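Aminotransferase, class IV (Brucella abortus, PDB 4TVI) probably catalyses the pyridoxal-phosphate-dependent transfer of the amino group of leucine, isoleucine or valine to 2-oxoglutarate. Local coordinates at residues A[223-235]-A[250-262]. Residues are numbered along the deposited sequence; the frame is centred on the assembly and turned at random.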
# COMPACT_ATOMS: atom_id res chain seq x y z
N VAL A 223 -11.36 -21.90 20.49
CA VAL A 223 -11.61 -22.53 21.78
C VAL A 223 -11.53 -24.03 21.63
O VAL A 223 -12.08 -24.61 20.69
CB VAL A 223 -12.99 -22.14 22.34
CG1 VAL A 223 -13.17 -22.72 23.76
CG2 VAL A 223 -13.16 -20.62 22.34
N ARG A 224 -10.83 -24.68 22.55
CA ARG A 224 -10.66 -26.12 22.49
C ARG A 224 -10.56 -26.64 23.91
O ARG A 224 -9.68 -26.24 24.67
CB ARG A 224 -9.43 -26.48 21.66
CG ARG A 224 -9.14 -27.97 21.52
CD ARG A 224 -7.99 -28.19 20.53
NE ARG A 224 -6.81 -27.41 20.92
CZ ARG A 224 -5.74 -27.21 20.17
NH1 ARG A 224 -5.66 -27.74 18.95
NH2 ARG A 224 -4.74 -26.48 20.64
N GLY A 225 -11.49 -27.52 24.27
CA GLY A 225 -11.50 -28.10 25.60
C GLY A 225 -11.65 -27.07 26.70
O GLY A 225 -11.07 -27.22 27.78
N GLY A 226 -12.40 -26.01 26.43
CA GLY A 226 -12.65 -24.99 27.43
C GLY A 226 -11.52 -23.99 27.56
O GLY A 226 -11.60 -23.04 28.35
N GLU A 227 -10.46 -24.20 26.79
CA GLU A 227 -9.33 -23.28 26.77
C GLU A 227 -9.36 -22.43 25.51
O GLU A 227 -9.84 -22.87 24.47
CB GLU A 227 -8.01 -24.05 26.84
CG GLU A 227 -7.77 -24.80 28.14
CD GLU A 227 -6.36 -25.33 28.22
OE1 GLU A 227 -6.01 -26.23 27.42
OE2 GLU A 227 -5.59 -24.86 29.09
N VAL A 228 -8.87 -21.21 25.60
CA VAL A 228 -8.80 -20.32 24.45
C VAL A 228 -7.38 -20.28 23.89
O VAL A 228 -6.42 -20.15 24.65
CB VAL A 228 -9.26 -18.90 24.81
CG1 VAL A 228 -9.15 -17.97 23.61
CG2 VAL A 228 -10.69 -18.93 25.34
N PHE A 229 -7.27 -20.41 22.57
CA PHE A 229 -5.99 -20.32 21.88
C PHE A 229 -6.05 -19.23 20.82
O PHE A 229 -7.07 -19.07 20.14
CB PHE A 229 -5.61 -21.66 21.22
CG PHE A 229 -5.42 -22.79 22.19
CD1 PHE A 229 -6.51 -23.51 22.67
CD2 PHE A 229 -4.14 -23.16 22.61
CE1 PHE A 229 -6.33 -24.56 23.56
CE2 PHE A 229 -3.96 -24.21 23.50
CZ PHE A 229 -5.05 -24.92 23.97
N THR A 230 -4.97 -18.47 20.69
CA THR A 230 -4.87 -17.42 19.70
C THR A 230 -3.42 -17.30 19.25
O THR A 230 -2.51 -17.52 20.06
CB THR A 230 -5.39 -16.07 20.26
OG1 THR A 230 -5.48 -15.10 19.20
CG2 THR A 230 -4.46 -15.54 21.34
N PRO A 231 -3.19 -16.99 17.96
CA PRO A 231 -1.83 -16.89 17.43
C PRO A 231 -0.94 -15.96 18.25
O PRO A 231 -1.34 -14.84 18.58
CB PRO A 231 -2.04 -16.32 16.03
CG PRO A 231 -3.38 -16.82 15.64
CD PRO A 231 -4.20 -16.84 16.90
N VAL A 232 0.26 -16.43 18.58
CA VAL A 232 1.21 -15.59 19.29
C VAL A 232 1.63 -14.47 18.35
O VAL A 232 1.90 -14.71 17.17
CB VAL A 232 2.45 -16.40 19.77
CG1 VAL A 232 3.14 -17.11 18.61
CG2 VAL A 232 3.44 -15.50 20.51
N PRO A 233 1.63 -13.22 18.85
CA PRO A 233 2.07 -12.09 18.03
C PRO A 233 3.50 -12.30 17.57
O PRO A 233 4.36 -12.54 18.42
CB PRO A 233 1.97 -10.89 18.97
CG PRO A 233 0.97 -11.30 20.01
CD PRO A 233 1.17 -12.79 20.18
N ASN A 234 3.76 -12.23 16.27
CA ASN A 234 5.13 -12.38 15.78
C ASN A 234 5.49 -11.27 14.79
O ASN A 234 6.53 -11.33 14.14
CB ASN A 234 5.34 -13.76 15.14
CG ASN A 234 4.53 -13.96 13.86
OD1 ASN A 234 3.76 -13.09 13.44
ND2 ASN A 234 4.72 -15.11 13.22
N GLY A 235 4.61 -10.28 14.68
CA GLY A 235 4.90 -9.11 13.85
C GLY A 235 4.39 -9.17 12.43
O GLY A 235 4.51 -8.19 11.69
N LEU A 250 -10.69 -12.31 29.67
CA LEU A 250 -10.88 -13.75 29.78
C LEU A 250 -10.03 -14.34 30.90
O LEU A 250 -10.53 -15.13 31.71
CB LEU A 250 -10.54 -14.44 28.46
CG LEU A 250 -11.64 -14.40 27.40
CD1 LEU A 250 -11.11 -14.85 26.05
CD2 LEU A 250 -12.79 -15.30 27.85
N ARG A 251 -8.77 -13.94 30.96
CA ARG A 251 -7.89 -14.47 32.00
C ARG A 251 -8.37 -14.02 33.38
O ARG A 251 -8.30 -14.79 34.33
CB ARG A 251 -6.44 -14.03 31.76
CG ARG A 251 -5.79 -14.72 30.57
CD ARG A 251 -4.31 -14.41 30.47
NE ARG A 251 -3.67 -15.15 29.38
CZ ARG A 251 -2.67 -14.67 28.65
NH1 ARG A 251 -2.20 -13.45 28.88
NH2 ARG A 251 -2.15 -15.40 27.67
N GLU A 252 -8.87 -12.79 33.47
CA GLU A 252 -9.40 -12.28 34.73
C GLU A 252 -10.65 -13.02 35.18
O GLU A 252 -10.96 -13.06 36.37
CB GLU A 252 -9.69 -10.78 34.64
CG GLU A 252 -8.45 -9.92 34.61
CD GLU A 252 -8.75 -8.44 34.51
OE1 GLU A 252 -9.95 -8.07 34.50
OE2 GLU A 252 -7.79 -7.65 34.44
N ALA A 253 -11.38 -13.59 34.23
CA ALA A 253 -12.58 -14.35 34.56
C ALA A 253 -12.25 -15.82 34.87
O ALA A 253 -13.14 -16.61 35.15
CB ALA A 253 -13.59 -14.26 33.43
N GLY A 254 -10.96 -16.15 34.84
CA GLY A 254 -10.51 -17.50 35.16
C GLY A 254 -10.36 -18.42 33.96
O GLY A 254 -10.14 -19.62 34.11
N VAL A 255 -10.48 -17.85 32.76
CA VAL A 255 -10.33 -18.64 31.55
C VAL A 255 -8.87 -18.69 31.12
O VAL A 255 -8.19 -17.67 31.10
CB VAL A 255 -11.17 -18.06 30.39
CG1 VAL A 255 -10.98 -18.89 29.11
CG2 VAL A 255 -12.63 -17.98 30.77
N SER A 256 -8.37 -19.89 30.81
CA SER A 256 -7.02 -20.02 30.29
C SER A 256 -6.92 -19.57 28.83
O SER A 256 -7.65 -20.05 27.97
CB SER A 256 -6.54 -21.47 30.40
OG SER A 256 -6.41 -21.85 31.75
N VAL A 257 -6.02 -18.62 28.57
CA VAL A 257 -5.80 -18.14 27.22
C VAL A 257 -4.34 -18.37 26.83
O VAL A 257 -3.43 -17.88 27.50
CB VAL A 257 -6.14 -16.65 27.08
CG1 VAL A 257 -5.98 -16.22 25.64
CG2 VAL A 257 -7.55 -16.38 27.56
N HIS A 258 -4.12 -19.11 25.75
CA HIS A 258 -2.76 -19.42 25.33
C HIS A 258 -2.39 -18.70 24.04
O HIS A 258 -3.04 -18.88 23.01
CB HIS A 258 -2.58 -20.93 25.16
CG HIS A 258 -2.89 -21.72 26.39
ND1 HIS A 258 -2.19 -21.57 27.57
CD2 HIS A 258 -3.80 -22.69 26.63
CE1 HIS A 258 -2.66 -22.40 28.48
NE2 HIS A 258 -3.65 -23.09 27.93
N GLU A 259 -1.35 -17.87 24.12
CA GLU A 259 -0.79 -17.21 22.95
C GLU A 259 0.37 -18.03 22.42
O GLU A 259 1.49 -17.93 22.92
CB GLU A 259 -0.35 -15.80 23.28
CG GLU A 259 -1.48 -14.92 23.76
CD GLU A 259 -1.00 -13.54 24.12
OE1 GLU A 259 -0.73 -12.75 23.18
OE2 GLU A 259 -0.89 -13.24 25.33
N THR A 260 0.09 -18.84 21.41
CA THR A 260 1.04 -19.83 20.95
C THR A 260 1.02 -19.94 19.43
O THR A 260 0.19 -19.31 18.77
CB THR A 260 0.72 -21.21 21.55
OG1 THR A 260 1.77 -22.13 21.24
CG2 THR A 260 -0.59 -21.73 21.00
N THR A 261 1.93 -20.73 18.89
CA THR A 261 1.98 -20.95 17.45
C THR A 261 0.87 -21.91 17.06
O THR A 261 0.79 -23.02 17.59
CB THR A 261 3.35 -21.49 17.01
OG1 THR A 261 4.37 -20.53 17.31
CG2 THR A 261 3.35 -21.80 15.51
N LEU A 262 -0.00 -21.48 16.16
CA LEU A 262 -1.11 -22.32 15.72
C LEU A 262 -1.07 -22.58 14.22
O LEU A 262 -0.72 -21.71 13.43
CB LEU A 262 -2.45 -21.67 16.10
CG LEU A 262 -2.71 -21.43 17.59
CD1 LEU A 262 -3.93 -20.53 17.76
CD2 LEU A 262 -2.91 -22.75 18.34
O HOH W 1 -10.12 -22.11 30.60
O HOH W 2 -6.58 -24.54 31.39
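Val-228 and Val-257 are paired across two parallel strands, their side chains next to each other on the same face of the sheet. Strands 227-231 and 257-260 run at 25° to one another. Five backbone hydrogen bonds join the two segments, from Val-228 N to Ser-256 O at the start to Val-232 N to Thr-260 O at the end.

The tight part is the buried face around Val-228. Its CG1 is anti to the backbone N (chi1 178°), which turns CG2 toward helix 241-252 and the turn after it. There CG2 lies 3.8 Å from Val-255 CG1 and 4.2 Å from Leu-250 CD1.

The other face is more polar and more open to solvent. Phe-229 and His-258 lie alongside, with ring planes 44° apart and Phe-229 CE2 3.5 Å from His-258 CD2. Arg-224 NH2 sits over the centre of one face of the Phe-229 ring. At the far end of this face Leu-262 CD1 packs 3.8 Å from Pro-231 CD and also meets Phe-229 CB. His-258 NE2 donates to Glu-227 OE2 (2.9 Å), in the imidazole plane but from above the carboxylate plane. This bond, with the packing on Phe-229, probably helps to hold the turn of the imidazole. Two waters bridge the segments here, one between Gly-226 O and Ser-256 N, the other between Glu-227 OE2 and Ser-256 OG.

On the Val-228 face, Glu-259 CG lies 3.9 Å from Thr-230 CG2, and Glu-259 OE1 forms a salt bridge with Arg-243. The contact closes the right-handed beta-alpha-beta crossover 227-231, 241-252, 257-260. A Schellman motif at Gly-254 ends the helix before the second strand. Strand 219-224 pairs antiparallel with 227-231 in the mixed sheet, while helix 297-310 touches Val-228 and Val-255.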